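Local coordinates for assembly chaperone of ribosomal protein L4 (Acl4) (Chaetomium thermophilum, PDB 5TQB), which probably serves as a dedicated TPR-repeat chaperone that binds ribosomal protein L4 and escorts it to ribosome assembly, at residues B[269-280]-B[292-303]. Numbering follows the deposited sequence.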
# COMPACT_ATOMS: atom_id res chain seq x y z
N GLY B 269 -14.05 7.45 8.42
CA GLY B 269 -15.30 8.04 8.87
C GLY B 269 -15.52 7.80 10.36
O GLY B 269 -15.96 8.70 11.08
N TYR B 270 -15.22 6.59 10.81
CA TYR B 270 -15.42 6.23 12.20
C TYR B 270 -14.41 6.95 13.08
O TYR B 270 -14.75 7.44 14.16
CB TYR B 270 -15.31 4.72 12.41
CG TYR B 270 -15.75 4.28 13.78
CD1 TYR B 270 -14.85 3.72 14.68
CD2 TYR B 270 -17.07 4.44 14.20
CE1 TYR B 270 -15.25 3.32 15.94
CE2 TYR B 270 -17.48 4.05 15.45
CZ TYR B 270 -16.56 3.49 16.32
OH TYR B 270 -16.97 3.09 17.58
N ALA B 271 -13.17 7.02 12.61
CA ALA B 271 -12.12 7.71 13.36
C ALA B 271 -12.50 9.18 13.56
O ALA B 271 -12.21 9.77 14.59
CB ALA B 271 -10.79 7.60 12.64
N ARG B 272 -13.16 9.75 12.56
CA ARG B 272 -13.53 11.15 12.59
C ARG B 272 -14.78 11.34 13.45
O ARG B 272 -14.95 12.38 14.10
CB ARG B 272 -13.73 11.68 11.17
CG ARG B 272 -12.41 11.87 10.42
CD ARG B 272 -12.60 12.08 8.92
NE ARG B 272 -11.32 12.38 8.26
CZ ARG B 272 -10.37 11.48 8.02
NH1 ARG B 272 -9.25 11.86 7.43
NH2 ARG B 272 -10.52 10.21 8.38
N TYR B 273 -15.63 10.33 13.48
CA TYR B 273 -16.82 10.34 14.33
C TYR B 273 -16.41 10.29 15.80
O TYR B 273 -16.95 11.03 16.63
CB TYR B 273 -17.73 9.15 14.00
CG TYR B 273 -18.95 9.04 14.88
CD1 TYR B 273 -18.90 8.34 16.07
CD2 TYR B 273 -20.15 9.62 14.51
CE1 TYR B 273 -20.00 8.23 16.89
CE2 TYR B 273 -21.27 9.52 15.32
CZ TYR B 273 -21.19 8.82 16.51
OH TYR B 273 -22.30 8.71 17.32
N ARG B 274 -15.47 9.40 16.11
CA ARG B 274 -14.96 9.24 17.47
C ARG B 274 -14.28 10.52 17.92
O ARG B 274 -14.47 10.98 19.05
CB ARG B 274 -13.96 8.08 17.54
CG ARG B 274 -14.56 6.72 17.23
CD ARG B 274 -15.33 6.19 18.42
NE ARG B 274 -14.43 5.82 19.50
CZ ARG B 274 -14.79 5.70 20.77
NH1 ARG B 274 -13.88 5.36 21.68
NH2 ARG B 274 -16.05 5.92 21.14
N LEU B 275 -13.48 11.09 17.03
CA LEU B 275 -12.78 12.33 17.32
C LEU B 275 -13.78 13.46 17.60
O LEU B 275 -13.55 14.30 18.46
CB LEU B 275 -11.86 12.70 16.15
CG LEU B 275 -10.98 13.93 16.33
CD1 LEU B 275 -10.09 13.79 17.56
CD2 LEU B 275 -10.15 14.17 15.09
N GLY B 276 -14.88 13.45 16.87
CA GLY B 276 -15.91 14.47 17.04
C GLY B 276 -16.61 14.35 18.38
O GLY B 276 -16.96 15.35 18.99
N GLU B 277 -16.81 13.11 18.83
CA GLU B 277 -17.42 12.87 20.14
C GLU B 277 -16.57 13.50 21.23
O GLU B 277 -17.08 14.18 22.12
CB GLU B 277 -17.59 11.37 20.41
CG GLU B 277 -18.71 10.70 19.61
CD GLU B 277 -19.02 9.30 20.11
OE1 GLU B 277 -20.21 9.00 20.35
OE2 GLU B 277 -18.07 8.49 20.26
N LYS B 278 -15.26 13.26 21.16
CA LYS B 278 -14.33 13.78 22.16
C LYS B 278 -14.33 15.30 22.18
O LYS B 278 -14.54 15.92 23.23
CB LYS B 278 -12.92 13.25 21.90
CG LYS B 278 -12.76 11.76 22.14
CD LYS B 278 -11.35 11.30 21.79
CE LYS B 278 -11.09 9.85 22.21
NZ LYS B 278 -11.95 8.87 21.48
N GLU B 279 -14.10 15.91 21.02
CA GLU B 279 -14.08 17.36 20.89
C GLU B 279 -15.38 17.98 21.38
O GLU B 279 -15.39 19.07 21.95
CB GLU B 279 -13.82 17.77 19.44
CG GLU B 279 -12.43 17.42 18.95
CD GLU B 279 -12.21 17.76 17.48
OE1 GLU B 279 -13.19 18.09 16.78
OE2 GLU B 279 -11.04 17.69 17.03
N ARG B 280 -16.48 17.26 21.16
CA ARG B 280 -17.80 17.74 21.56
C ARG B 280 -17.95 17.73 23.08
O ARG B 280 -18.52 18.66 23.65
CB ARG B 280 -18.88 16.87 20.91
CG ARG B 280 -20.31 17.28 21.22
CD ARG B 280 -21.22 16.10 20.96
NE ARG B 280 -22.62 16.47 20.84
CZ ARG B 280 -23.59 15.60 20.58
NH1 ARG B 280 -23.30 14.31 20.42
NH2 ARG B 280 -24.85 16.01 20.48
N TRP B 292 -16.12 20.63 16.66
CA TRP B 292 -16.56 19.24 16.57
C TRP B 292 -17.58 19.04 15.46
O TRP B 292 -17.65 17.96 14.87
CB TRP B 292 -17.16 18.79 17.91
CG TRP B 292 -18.44 19.49 18.27
CD1 TRP B 292 -18.57 20.66 18.95
CD2 TRP B 292 -19.77 19.05 17.96
NE1 TRP B 292 -19.90 20.98 19.09
CE2 TRP B 292 -20.65 20.01 18.49
CE3 TRP B 292 -20.30 17.94 17.29
CZ2 TRP B 292 -22.04 19.90 18.37
CZ3 TRP B 292 -21.67 17.83 17.17
CH2 TRP B 292 -22.52 18.80 17.71
N LYS B 293 -18.36 20.07 15.17
CA LYS B 293 -19.36 19.98 14.11
C LYS B 293 -18.70 19.79 12.75
O LYS B 293 -19.15 18.98 11.94
CB LYS B 293 -20.25 21.23 14.11
CG LYS B 293 -21.14 21.33 15.34
CD LYS B 293 -22.11 22.49 15.27
CE LYS B 293 -23.00 22.53 16.51
NZ LYS B 293 -23.87 23.74 16.58
N ASP B 294 -17.62 20.52 12.50
CA ASP B 294 -16.88 20.37 11.26
C ASP B 294 -16.21 19.00 11.18
O ASP B 294 -16.09 18.41 10.10
CB ASP B 294 -15.83 21.48 11.12
CG ASP B 294 -16.46 22.83 10.80
OD1 ASP B 294 -15.98 23.85 11.33
OD2 ASP B 294 -17.43 22.86 10.01
N THR B 295 -15.79 18.49 12.34
CA THR B 295 -15.17 17.17 12.40
C THR B 295 -16.20 16.08 12.08
O THR B 295 -15.87 15.08 11.44
CB THR B 295 -14.55 16.91 13.78
OG1 THR B 295 -13.66 17.99 14.11
CG2 THR B 295 -13.78 15.60 13.79
N TRP B 296 -17.43 16.27 12.53
CA TRP B 296 -18.50 15.32 12.25
C TRP B 296 -19.02 15.48 10.83
O TRP B 296 -19.53 14.53 10.24
CB TRP B 296 -19.65 15.47 13.26
CG TRP B 296 -19.62 14.45 14.38
CD1 TRP B 296 -18.56 13.70 14.79
CD2 TRP B 296 -20.72 14.08 15.23
NE1 TRP B 296 -18.92 12.89 15.84
CE2 TRP B 296 -20.24 13.10 16.13
CE3 TRP B 296 -22.06 14.47 15.32
CZ2 TRP B 296 -21.05 12.52 17.10
CZ3 TRP B 296 -22.86 13.89 16.28
CH2 TRP B 296 -22.35 12.92 17.16
N ARG B 297 -18.89 16.67 10.26
CA ARG B 297 -19.28 16.88 8.88
C ARG B 297 -18.41 16.04 7.95
O ARG B 297 -18.93 15.34 7.08
CB ARG B 297 -19.19 18.36 8.50
CG ARG B 297 -20.41 19.16 8.93
CD ARG B 297 -20.30 20.62 8.57
NE ARG B 297 -21.50 21.35 8.97
CZ ARG B 297 -21.61 22.07 10.09
NH1 ARG B 297 -20.60 22.18 10.93
NH2 ARG B 297 -22.76 22.68 10.35
N SER B 298 -17.10 16.08 8.16
CA SER B 298 -16.18 15.26 7.37
C SER B 298 -16.39 13.78 7.64
O SER B 298 -16.21 12.95 6.75
CB SER B 298 -14.72 15.66 7.62
OG SER B 298 -14.49 15.90 8.99
N SER B 299 -16.77 13.43 8.87
CA SER B 299 -17.08 12.05 9.19
C SER B 299 -18.23 11.57 8.31
O SER B 299 -18.19 10.48 7.75
CB SER B 299 -17.45 11.91 10.67
OG SER B 299 -17.82 10.57 10.99
N ARG B 300 -19.24 12.42 8.16
CA ARG B 300 -20.39 12.12 7.33
C ARG B 300 -19.99 11.95 5.86
O ARG B 300 -20.51 11.07 5.17
CB ARG B 300 -21.43 13.23 7.45
CG ARG B 300 -22.82 12.84 6.99
CD ARG B 300 -23.50 13.99 6.27
NE ARG B 300 -23.51 15.22 7.06
CZ ARG B 300 -23.78 16.42 6.56
NH1 ARG B 300 -24.08 16.56 5.28
NH2 ARG B 300 -23.77 17.49 7.35
N LYS B 301 -19.08 12.79 5.40
CA LYS B 301 -18.62 12.75 4.01
C LYS B 301 -17.89 11.44 3.72
O LYS B 301 -18.07 10.84 2.66
CB LYS B 301 -17.70 13.93 3.71
CG LYS B 301 -18.40 15.28 3.74
CD LYS B 301 -17.41 16.45 3.67
CE LYS B 301 -18.11 17.79 3.88
NZ LYS B 301 -17.16 18.94 3.93
N TRP B 302 -17.06 11.01 4.66
CA TRP B 302 -16.34 9.75 4.52
C TRP B 302 -17.32 8.57 4.50
O TRP B 302 -17.16 7.65 3.70
CB TRP B 302 -15.33 9.58 5.66
CG TRP B 302 -14.04 10.31 5.43
CD1 TRP B 302 -13.83 11.65 5.44
CD2 TRP B 302 -12.76 9.71 5.16
NE1 TRP B 302 -12.51 11.94 5.19
CE2 TRP B 302 -11.83 10.76 5.01
CE3 TRP B 302 -12.31 8.39 5.02
CZ2 TRP B 302 -10.48 10.54 4.74
CZ3 TRP B 302 -10.97 8.17 4.75
CH2 TRP B 302 -10.07 9.23 4.61
N LEU B 303 -18.33 8.61 5.36
CA LEU B 303 -19.26 7.50 5.49
C LEU B 303 -20.23 7.45 4.31
O LEU B 303 -20.60 6.37 3.86
CB LEU B 303 -20.03 7.60 6.80
CG LEU B 303 -19.21 7.40 8.08
CD1 LEU B 303 -20.06 7.72 9.30
CD2 LEU B 303 -18.67 5.98 8.17
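Tyr273 and Trp296 join helix 262-281 to helix 291-313 by a hydrogen bond and a stack at once, since an indole offers both a flat face and an edge N-H. Trp296 NE1 donates to Tyr273 O at 2.8 Å, in the carbonyl plane on a lone pair, although that oxygen already accepts Glu277 N. The phenol ring forms an offset stack on the five-membered ring, planes 12° apart, and its OH bonds to Ser330 OG. Ser299 likewise donates to a carbonyl across the contact: OG, anti to its own nitrogen (chi1 177°), reaches Gly269 O at 2.6 Å, opposite Tyr273 N across the carbonyl plane; so small a side chain fits against glycine. Thr295 packs CG2 on Arg272 O (3.4 Å), while OG1 lies 2.7 Å from Glu279 OE1, with Ala291 O also within reach of its proton.

Two arginines suit tryptophans, having aliphatic stems and flat cations. The Arg272 guanidinium stacks on Trp302, CZ 3.9 Å from the six-membered centroid; NH2 bonds to Gly268 O and Thr251 OG1. Were Trp302 an alanine, the guanidinium would probably lose its aromatic face and depend on its hydrogen bonds, beside a gap. Arg280 lays CG over Trp292 and sends NH2 to a salt bridge with Glu334.

Glycines let the axes of 269-280 and 292-303 approach to 7.9 Å: a beta carbon on Gly276 would clash with Trp296 CD1, one on Gly269 with Leu303 CD2.

These segments run at 160°, consistent with the antiparallel pairs of a helical-repeat fold. Helix 244-257 meets Leu275 and Trp302; helix 318-333 packs on Ser299 and Leu303.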